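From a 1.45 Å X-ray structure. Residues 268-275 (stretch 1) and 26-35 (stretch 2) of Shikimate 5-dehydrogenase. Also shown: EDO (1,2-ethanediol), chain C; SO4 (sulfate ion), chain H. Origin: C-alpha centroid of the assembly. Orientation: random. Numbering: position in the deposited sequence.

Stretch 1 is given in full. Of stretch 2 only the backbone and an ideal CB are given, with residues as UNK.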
ATOM      1  N   GLU A 268      -6.150 -15.016  10.236  1.00 11.08           N
ATOM      2  CA  GLU A 268      -5.288 -15.389  11.352  1.00 11.41           C
ATOM      3  C   GLU A 268      -4.033 -16.053  10.822  1.00  9.82           C
ATOM      4  O   GLU A 268      -2.923 -15.865  11.364  1.00 10.65           O
ATOM      5  CB  GLU A 268      -6.019 -16.291  12.358  1.00 15.03           C
ATOM      6  CG  GLU A 268      -6.954 -15.476  13.298  1.00 20.08           C
ATOM      7  CD  GLU A 268      -6.208 -14.537  14.281  1.00 24.73           C
ATOM      8  OE1 GLU A 268      -5.721 -15.055  15.346  1.00 28.33           O
ATOM      9  OE2 GLU A 268      -6.130 -13.310  14.016  1.00 24.06           O
ATOM     10  N   ALA A 269      -4.177 -16.879   9.790  1.00  9.56           N
ATOM     11  CA  ALA A 269      -3.003 -17.576   9.229  1.00  9.14           C
ATOM     12  C   ALA A 269      -2.043 -16.534   8.641  1.00  8.47           C
ATOM     13  O   ALA A 269      -0.827 -16.645   8.803  1.00  9.56           O
ATOM     14  CB  ALA A 269      -3.446 -18.568   8.181  1.00  9.99           C
ATOM     15  N   MET A 270      -2.571 -15.515   7.973  1.00  9.25           N
ATOM     16  CA  MET A 270      -1.697 -14.482   7.402  1.00  8.36           C
ATOM     17  C   MET A 270      -1.058 -13.621   8.489  1.00  8.54           C
ATOM     18  O   MET A 270       0.103 -13.225   8.365  1.00  9.15           O
ATOM     19  CB  MET A 270      -2.504 -13.637   6.402  1.00  8.39           C
ATOM     20  CG  MET A 270      -2.869 -14.505   5.189  1.00  9.41           C
ATOM     21  SD  MET A 270      -3.868 -13.643   3.972  1.00  9.54           S
ATOM     22  CE  MET A 270      -2.656 -12.507   3.228  1.00 10.20           C
ATOM     23  N   ARG A 271      -1.808 -13.342   9.561  1.00  8.39           N
ATOM     24  CA  ARG A 271      -1.187 -12.635  10.697  1.00  8.92           C
ATOM     25  C   ARG A 271      -0.029 -13.427  11.307  1.00 10.09           C
ATOM     26  O   ARG A 271       0.954 -12.803  11.788  1.00 10.53           O
ATOM     27  CB  ARG A 271      -2.203 -12.295  11.788  1.00  9.78           C
ATOM     28  CG  ARG A 271      -3.205 -11.207  11.338  1.00 11.57           C
ATOM     29  CD  ARG A 271      -4.297 -10.972  12.399  1.00 12.98           C
ATOM     30  NE  ARG A 271      -5.240  -9.969  11.919  1.00 14.57           N
ATOM     31  CZ  ARG A 271      -6.549 -10.178  11.761  1.00 16.94           C
ATOM     32  NH1 ARG A 271      -7.309  -9.195  11.304  1.00 17.51           N
ATOM     33  NH2 ARG A 271      -7.088 -11.354  12.091  1.00 17.65           N
ATOM     34  N   ALA A 272      -0.143 -14.759  11.346  1.00  9.73           N
ATOM     35  CA  ALA A 272       0.944 -15.567  11.889  1.00  9.99           C
ATOM     36  C   ALA A 272       2.214 -15.421  11.060  1.00  9.41           C
ATOM     37  O   ALA A 272       3.305 -15.600  11.578  1.00 10.46           O
ATOM     38  CB  ALA A 272       0.520 -17.067  11.985  1.00  9.36           C
ATOM     39  N   ALA A 273       2.071 -15.097   9.773  1.00  8.82           N
ATOM     40  CA  ALA A 273       3.220 -14.981   8.873  1.00  9.22           C
ATOM     41  C   ALA A 273       3.747 -13.545   8.746  1.00 10.32           C
ATOM     42  O   ALA A 273       4.697 -13.272   8.022  1.00 10.71           O
ATOM     43  CB  ALA A 273       2.841 -15.528   7.459  1.00  8.90           C
ATOM     44  N   LEU A 274       3.147 -12.636   9.466  1.00  9.55           N
ATOM     45  CA  LEU A 274       3.432 -11.212   9.300  1.00  9.65           C
ATOM     46  C   LEU A 274       4.664 -10.791  10.103  1.00 10.94           C
ATOM     47  O   LEU A 274       4.702 -10.996  11.320  1.00 12.22           O
ATOM     48  CB  LEU A 274       2.211 -10.418   9.739  1.00  9.92           C
ATOM     49  CG  LEU A 274       2.242  -8.931   9.409  1.00 10.79           C
ATOM     50  CD1 LEU A 274       2.195  -8.707   7.905  1.00 11.92           C
ATOM     51  CD2 LEU A 274       1.036  -8.269  10.114  1.00 11.63           C
ATOM     52  N   GLY A 275       5.639 -10.183   9.426  1.00 10.75           N
ATOM     53  CA  GLY A 275       6.854  -9.693  10.048  1.00 12.18           C
ATOM     54  C   GLY A 275       7.881  -9.384   8.975  1.00 15.15           C
ATOM     55  O   GLY A 275       7.617  -9.676   7.782  1.00 16.11           O
ATOM     56  OXT GLY A 275       8.981  -8.862   9.245  1.00 16.28           O
ATOM     57  N   UNK A  26      10.458  -8.136  -0.382  1.00 14.52           N
ATOM     58  CA  UNK A  26       9.025  -8.331  -0.435  1.00 11.88           C
ATOM     59  C   UNK A  26       8.586  -9.467   0.467  1.00 11.40           C
ATOM     60  O   UNK A  26       9.206 -10.542   0.481  1.00 12.00           O
ATOM     61  CB  UNK A  26       8.579  -8.598  -1.874  1.00 11.88           C
ATOM     62  N   UNK A  27       7.505  -9.237   1.195  1.00 11.35           N
ATOM     63  CA  UNK A  27       6.900 -10.288   2.011  1.00 10.49           C
ATOM     64  C   UNK A  27       5.791 -10.996   1.267  1.00 10.18           C
ATOM     65  O   UNK A  27       5.124 -11.869   1.842  1.00 10.19           O
ATOM     66  CB  UNK A  27       6.359  -9.707   3.319  1.00 10.49           C
ATOM     67  N   UNK A  28       5.581 -10.660   0.007  1.00  9.21           N
ATOM     68  CA  UNK A  28       4.442 -11.254  -0.699  1.00  9.03           C
ATOM     69  C   UNK A  28       4.510 -12.783  -0.787  1.00  8.77           C
ATOM     70  O   UNK A  28       3.489 -13.424  -0.582  1.00  8.19           O
ATOM     71  CB  UNK A  28       4.356 -10.670  -2.111  1.00  9.03           C
ATOM     72  N   UNK A  29       5.690 -13.372  -1.071  1.00  8.74           N
ATOM     73  CA  UNK A  29       5.701 -14.846  -1.151  1.00  9.23           C
ATOM     74  C   UNK A  29       5.293 -15.507   0.164  1.00  8.39           C
ATOM     75  O   UNK A  29       4.486 -16.450   0.173  1.00  9.15           O
ATOM     76  CB  UNK A  29       7.093 -15.338  -1.554  1.00  9.23           C
ATOM     77  N   UNK A  30       5.797 -14.973   1.270  1.00  8.11           N
ATOM     78  CA  UNK A  30       5.482 -15.498   2.587  1.00  8.45           C
ATOM     79  C   UNK A  30       4.017 -15.407   2.908  1.00  7.89           C
ATOM     80  O   UNK A  30       3.427 -16.374   3.422  1.00  7.96           O
ATOM     81  CB  UNK A  30       6.287 -14.758   3.658  1.00  8.45           C
ATOM     82  N   UNK A  31       3.437 -14.229   2.716  1.00  7.27           N
ATOM     83  CA  UNK A  31       2.037 -14.047   3.084  1.00  7.37           C
ATOM     84  C   UNK A  31       1.111 -14.859   2.185  1.00  7.70           C
ATOM     85  O   UNK A  31       0.132 -15.446   2.667  1.00  8.01           O
ATOM     86  CB  UNK A  31       1.662 -12.565   3.018  1.00  7.37           C
ATOM     87  N   UNK A  32       1.445 -14.950   0.899  1.00  7.74           N
ATOM     88  CA  UNK A  32       0.635 -15.763  -0.004  1.00  7.53           C
ATOM     89  C   UNK A  32       0.783 -17.246   0.271  1.00  7.27           C
ATOM     90  O   UNK A  32      -0.227 -17.957   0.315  1.00  7.79           O
ATOM     91  CB  UNK A  32       1.011 -15.470  -1.458  1.00  7.53           C
ATOM     92  N   UNK A  33       1.999 -17.753   0.456  1.00  8.01           N
ATOM     93  CA  UNK A  33       2.087 -19.210   0.736  1.00  7.01           C
ATOM     94  C   UNK A  33       1.425 -19.551   2.072  1.00  6.85           C
ATOM     95  O   UNK A  33       0.774 -20.607   2.170  1.00  7.70           O
ATOM     96  CB  UNK A  33       3.547 -19.668   0.752  1.00  7.01           C
ATOM     97  N   UNK A  34       1.560 -18.695   3.085  1.00  7.66           N
ATOM     98  CA  UNK A  34       0.842 -18.940   4.336  1.00  8.80           C
ATOM     99  C   UNK A  34      -0.664 -19.007   4.088  1.00  7.73           C
ATOM    100  O   UNK A  34      -1.354 -19.877   4.632  1.00  8.56           O
ATOM    101  CB  UNK A  34       1.162 -17.849   5.360  1.00  8.80           C
ATOM    102  N   UNK A  35      -1.176 -18.117   3.249  1.00  7.81           N
ATOM    103  CA  UNK A  35      -2.593 -18.145   2.925  1.00  7.92           C
ATOM    104  C   UNK A  35      -3.008 -19.373   2.137  1.00  7.93           C
ATOM    105  O   UNK A  35      -3.999 -20.014   2.493  1.00  8.07           O
ATOM    106  CB  UNK A  35      -2.965 -16.888   2.137  1.00  7.92           C
TER
HETATM  107  C1  EDO C 302      -9.114 -15.760  10.561  1.00 25.63           C
HETATM  108  O1  EDO C 302      -8.354 -16.868  10.223  1.00 26.44           O
HETATM  109  C2  EDO C 302     -10.327 -15.917   9.707  1.00 23.52           C
HETATM  110  O2  EDO C 302     -10.154 -15.053   8.580  1.00 22.24           O
HETATM  111  S   SO4 H 307     -10.776  -9.884  11.685  1.00 52.71           S
HETATM  112  O1  SO4 H 307      -9.966 -11.124  11.623  1.00 51.52           O
HETATM  113  O2  SO4 H 307     -11.137  -9.599  13.086  1.00 52.22           O
HETATM  114  O3  SO4 H 307     -12.011 -10.081  10.908  1.00 52.72           O
HETATM  115  O4  SO4 H 307     -10.035  -8.738  11.125  1.00 52.19           O

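Stretch 2 enters a helix at position 28, and its axis passes 8.5 Å from that of helix 268-272 at 143°, closer to antiparallel than parallel. Each position can be judged by what lies within reach of its ideal CB.

Position 26 has phi/psi of -57/136, an extended conformation just ahead of the helix, and nothing of stretch 1 lies within 5.5 Å of its CB. Short polar residues that can cap a helix, such as Ser, Thr, Asp or Asn, would suit it. It is Ser26, whose OG accepts from the backbone N of position 28 at 3.1 Å, a capping bond.

At position 27 CA-to-CB points toward stretch 1, and the ideal CB lies 4.6 Å from Gly275 O. That atom belongs to the C-terminal carboxylate, so a negative charge and two acceptors are on offer some way beyond CB. A long cationic side chain is favoured, Lys or Arg, while Gln could also donate. The residue is Arg27. NE donates to Gly275 O at 2.8 Å (163°) and NH2 to Gly275 OXT at 3.0 Å (162°), the latter bond being part of a salt bridge. Two nitrogens thus meet two oxygens, with Gly275 O at the guanidinium edge, near its plane.

Positions 28 and 29 are helical, and their CB atoms find nothing of stretch 1 within 5.5 Å, so stretch 1 hardly restricts them. Position 29, in the first turn, could accept proline, since its nitrogen needs no helical acceptor there. They are Ser28 and Pro29.

Position 30 points toward stretch 1, but its ideal CB is 4.9 Å from Ala273 O, a loose approach that small, polar or flexible residues could all fill. Gln30 occupies it; its side chain comes no nearer to stretch 1 than 4.8 Å, from Gln30 CB to Ala273 O, and OE1 is hydrogen-bonded elsewhere in the structure.

Position 31 lies opposite Met270, with the two CA atoms 5.7 Å apart. CA-to-CB points sideways; the ideal CB is 4.3 Å from Met270 CE and 5.5 Å from Ala273 CB. These apolar neighbours favour Leu, Ile or Met. The residue is Leu31, with chi1 m and chi2 t. Its CD2 sits 4.2 Å from Ala273 CB, 4.1 Å from Leu274 CD1 and 3.6 Å from Met270 O, so one methyl touches three residues.

Position 32 points away and 33 is out of reach, leaving stretch 1 little say in either. They are His32 and Leu33.

Position 34 points toward stretch 1 at close range: its ideal CB is 3.6 Å from Ala273 CB, 4.2 Å from Ala269 O and 4.9 Å from Met270 CA. Little room remains along this line, so Gly, Ala or perhaps Ser would suit. It is Ala34, whose CB packs against Ala273 CB at 3.6 Å.

Position 35 points sideways, its ideal CB 3.8 Å from Met270 SD. A small apolar residue fits well. Ala35 supplies it, CB touching that sulfur, while Met270 CE reaches Leu31 CB at 4.3 Å.

Stretch 2 26-35: SRSPQLHLAA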
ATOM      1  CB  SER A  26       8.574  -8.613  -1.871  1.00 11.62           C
ATOM      2  OG  SER A  26       7.177  -8.871  -1.908  1.00 11.60           O
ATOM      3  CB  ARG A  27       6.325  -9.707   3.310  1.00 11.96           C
ATOM      4  CG  ARG A  27       7.293  -8.900   4.178  1.00 15.85           C
ATOM      5  CD  ARG A  27       8.600  -9.490   4.361  1.00 17.82           C
ATOM      6  NE  ARG A  27       9.222  -9.069   5.614  1.00 17.08           N
ATOM      7  CZ  ARG A  27      10.302  -8.310   5.739  1.00 16.97           C
ATOM      8  NH1 ARG A  27      10.934  -7.808   4.673  1.00 17.80           N
ATOM      9  NH2 ARG A  27      10.773  -8.091   6.957  1.00 15.55           N
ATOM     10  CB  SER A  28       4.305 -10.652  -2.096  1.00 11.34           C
ATOM     11  OG  SER A  28       3.917  -9.318  -1.935  1.00 12.51           O
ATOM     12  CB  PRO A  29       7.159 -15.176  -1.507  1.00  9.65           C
ATOM     13  CG  PRO A  29       7.605 -13.954  -2.269  1.00  9.17           C
ATOM     14  CD  PRO A  29       6.991 -12.803  -1.488  1.00  8.62           C
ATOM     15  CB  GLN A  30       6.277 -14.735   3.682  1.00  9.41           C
ATOM     16  CG  GLN A  30       7.762 -14.956   3.680  1.00 11.45           C
ATOM     17  CD  GLN A  30       8.466 -13.790   2.989  1.00 11.95           C
ATOM     18  OE1 GLN A  30       8.206 -13.506   1.802  1.00 12.98           O
ATOM     19  NE2 GLN A  30       9.367 -13.102   3.723  1.00 13.15           N
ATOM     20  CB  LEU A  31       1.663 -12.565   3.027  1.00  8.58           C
ATOM     21  CG  LEU A  31       2.337 -11.706   4.117  1.00 10.75           C
ATOM     22  CD1 LEU A  31       2.218 -10.222   3.760  1.00 12.74           C
ATOM     23  CD2 LEU A  31       1.744 -11.947   5.466  1.00 12.70           C
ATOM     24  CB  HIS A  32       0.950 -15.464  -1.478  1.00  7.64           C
ATOM     25  CG  HIS A  32       0.277 -14.219  -2.011  1.00  7.20           C
ATOM     26  ND1 HIS A  32      -0.833 -14.266  -2.828  1.00  7.91           N
ATOM     27  CD2 HIS A  32       0.530 -12.901  -1.796  1.00  7.51           C
ATOM     28  CE1 HIS A  32      -1.234 -13.034  -3.101  1.00  7.98           C
ATOM     29  NE2 HIS A  32      -0.408 -12.182  -2.499  1.00  8.24           N
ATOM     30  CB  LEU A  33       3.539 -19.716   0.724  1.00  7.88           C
ATOM     31  CG  LEU A  33       4.154 -19.722  -0.689  1.00  9.03           C
ATOM     32  CD1 LEU A  33       5.664 -20.066  -0.552  1.00 11.50           C
ATOM     33  CD2 LEU A  33       3.469 -20.689  -1.649  1.00  9.04           C
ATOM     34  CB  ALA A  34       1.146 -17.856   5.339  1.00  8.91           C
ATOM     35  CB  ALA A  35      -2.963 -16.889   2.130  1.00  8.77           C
TER
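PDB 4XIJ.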